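Local coordinates for putative TetR-family transcriptional regulator (PDB 3LWJ), which probably binds DNA through an N-terminal helix-turn-helix domain and regulates transcription, as TetR-family proteins do, at residues D58-K61 / N62-D66. Numbering follows the deposited sequence.
Sequences DILK and NLLED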
ATOM      1  N   ASP A  58     -19.366  12.001   0.529  1.00 25.16           N
ATOM      2  CA  ASP A  58     -19.753  12.334   1.894  0.50 25.78           C
ATOM      3  C   ASP A  58     -19.988  11.040   2.671  1.00 26.02           C
ATOM      4  O   ASP A  58     -19.669  10.956   3.851  1.00 24.80           O
ATOM      5  CB  ASP A  58     -21.003  13.227   1.915  0.50 27.17           C
ATOM      6  CG  ASP A  58     -20.699  14.674   1.526  0.50 28.69           C
ATOM      7  OD1 ASP A  58     -19.681  15.223   1.996  0.50 33.13           O
ATOM      8  OD2 ASP A  58     -21.483  15.268   0.761  0.50 37.70           O
ATOM      9  N   ILE A  59     -20.543  10.026   1.999  1.00 24.18           N
ATOM     10  CA  ILE A  59     -20.814   8.748   2.676  1.00 26.66           C
ATOM     11  C   ILE A  59     -19.493   8.033   3.015  1.00 26.59           C
ATOM     12  O   ILE A  59     -19.280   7.624   4.162  1.00 23.51           O
ATOM     13  CB  ILE A  59     -21.786   7.841   1.880  1.00 25.95           C
ATOM     14  CG1 ILE A  59     -23.210   8.407   1.980  1.00 25.75           C
ATOM     15  CG2 ILE A  59     -21.774   6.429   2.437  1.00 21.78           C
ATOM     16  CD1 ILE A  59     -24.150   7.923   0.938  1.00 22.47           C
ATOM     17  N   LEU A  60     -18.591   7.967   2.035  1.00 25.78           N
ATOM     18  CA  LEU A  60     -17.281   7.373   2.212  1.00 26.14           C
ATOM     19  C   LEU A  60     -16.532   8.085   3.348  1.00 27.69           C
ATOM     20  O   LEU A  60     -15.998   7.403   4.210  1.00 28.21           O
ATOM     21  CB  LEU A  60     -16.487   7.390   0.878  1.00 26.66           C
ATOM     22  CG  LEU A  60     -15.111   6.702   0.860  1.00 31.19           C
ATOM     23  CD1 LEU A  60     -15.254   5.232   1.172  1.00 23.84           C
ATOM     24  CD2 LEU A  60     -14.312   6.888  -0.445  1.00 18.81           C
ATOM     25  N   LYS A  61     -16.500   9.433   3.378  1.00 26.50           N
ATOM     26  CA  LYS A  61     -15.811  10.151   4.491  1.00 28.03           C
ATOM     27  C   LYS A  61     -16.377   9.750   5.853  1.00 25.33           C
ATOM     28  O   LYS A  61     -15.635   9.596   6.829  1.00 26.35           O
ATOM     29  CB  LYS A  61     -15.878  11.704   4.378  1.00 27.95           C
ATOM     30  CG  LYS A  61     -14.955  12.354   3.302  1.00 39.11           C
ATOM     31  CD  LYS A  61     -15.008  13.926   3.307  1.00 45.19           C
ATOM     32  CE  LYS A  61     -14.930  14.578   1.878  1.00 46.70           C
ATOM     33  NZ  LYS A  61     -13.551  15.008   1.337  1.00 38.52           N
ATOM     34  N   ASN A  62     -17.700   9.638   5.914  1.00 25.95           N
ATOM     35  CA  ASN A  62     -18.386   9.292   7.151  0.50 24.11           C
ATOM     36  C   ASN A  62     -18.098   7.829   7.578  1.00 24.40           C
ATOM     37  O   ASN A  62     -17.878   7.561   8.752  1.00 23.65           O
ATOM     38  CB  ASN A  62     -19.889   9.598   7.048  0.50 24.66           C
ATOM     39  CG  ASN A  62     -20.219  11.099   7.273  0.50 22.94           C
ATOM     40  OD1 ASN A  62     -20.696  11.471   8.334  0.50 16.82           O
ATOM     41  ND2 ASN A  62     -19.952  11.949   6.274  0.50 20.96           N
ATOM     42  N   LEU A  63     -18.089   6.898   6.632  1.00 23.99           N
ATOM     43  CA  LEU A  63     -17.685   5.507   6.906  1.00 26.20           C
ATOM     44  C   LEU A  63     -16.257   5.455   7.464  1.00 23.70           C
ATOM     45  O   LEU A  63     -15.998   4.765   8.425  1.00 24.12           O
ATOM     46  CB  LEU A  63     -17.764   4.660   5.630  1.00 24.34           C
ATOM     47  CG  LEU A  63     -19.163   4.286   5.146  1.00 25.81           C
ATOM     48  CD1 LEU A  63     -19.120   3.808   3.707  1.00 20.15           C
ATOM     49  CD2 LEU A  63     -19.788   3.242   6.052  1.00 14.47           C
ATOM     50  N   LEU A  64     -15.340   6.219   6.875  1.00 23.35           N
ATOM     51  CA  LEU A  64     -13.949   6.181   7.300  1.00 23.59           C
ATOM     52  C   LEU A  64     -13.670   6.954   8.602  1.00 24.78           C
ATOM     53  O   LEU A  64     -12.766   6.580   9.374  1.00 26.41           O
ATOM     54  CB  LEU A  64     -13.032   6.688   6.195  1.00 22.48           C
ATOM     55  CG  LEU A  64     -12.986   5.885   4.888  1.00 28.46           C
ATOM     56  CD1 LEU A  64     -12.295   6.698   3.765  1.00 27.68           C
ATOM     57  CD2 LEU A  64     -12.288   4.550   5.094  1.00 20.04           C
ATOM     58  N   GLU A  65     -14.418   8.013   8.848  1.00 22.03           N
ATOM     59  CA  GLU A  65     -14.365   8.717  10.139  1.00 26.52           C
ATOM     60  C   GLU A  65     -14.721   7.806  11.315  1.00 24.70           C
ATOM     61  O   GLU A  65     -14.051   7.808  12.339  1.00 24.61           O
ATOM     62  CB  GLU A  65     -15.359   9.879  10.170  1.00 27.57           C
ATOM     63  CG  GLU A  65     -14.846  11.137   9.509  1.00 38.38           C
ATOM     64  CD  GLU A  65     -15.947  12.181   9.238  1.00 47.95           C
ATOM     65  OE1 GLU A  65     -17.107  12.012   9.714  1.00 49.00           O
ATOM     66  OE2 GLU A  65     -15.634  13.171   8.534  1.00 46.90           O
ATOM     67  N   ASP A  66     -15.812   7.071  11.164  1.00 23.99           N
ATOM     68  CA  ASP A  66     -16.247   6.109  12.164  1.00 22.69           C
ATOM     69  C   ASP A  66     -15.171   5.051  12.356  1.00 23.97           C
ATOM     70  O   ASP A  66     -14.903   4.642  13.466  1.00 27.59           O
ATOM     71  CB  ASP A  66     -17.528   5.447  11.699  1.00 20.43           C
ATOM     72  CG  ASP A  66     -18.749   6.389  11.801  1.00 29.02           C
ATOM     73  OD1 ASP A  66     -18.562   7.561  12.181  1.00 26.92           O
ATOM     74  OD2 ASP A  66     -19.887   5.972  11.490  1.00 27.06           O
TER
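The side-chain amide of N62 folds back one turn along its helix and donates from ND2 to the carbonyl O of D58. In the conformer described these two atoms, N62 ND2 and D58 O, lie 2.6 Å apart, a length to be read with caution because both residues were modelled twice. The same oxygen accepts the regular helical bond from N62 N at 3.1 Å, so in this conformer one residue supplies it with two donors that arrive from opposite faces of the carbonyl plane. Rotation about CA-CB makes this possible: N62 CG lies beside its own backbone N and anti to the carbonyl carbon (chi1 -80°), which carries the amide back toward the preceding turn. I59 and L63 run side by side in the same direction, with I59 CG2 lying 3.9 Å from L63 CD1. L60 and L64 form a like pair on a different face of the helix; L64 CG, beside its backbone N (chi1 -63°), leans back over L60 O and brings CD1 to 4.0 Å from L60 CG. Beneath these pairs the i to i+4 backbone bonds continue, L63 N to I59 O at 2.8 Å and E65 N to K61 O, also 2.8 Å. D58 OD2 accepts from V54 N, just ahead of the helix. Helix 56-79 leads away from the predicted helix-turn-helix, packed between helix 10-28, where I59 and L63 meet L18 and D66 forms a salt bridge with R14, and helix 118-144, where L64 meets L124 and F127, consistent with the helix that links the DNA-binding and larger helical parts of TetR-family regulators.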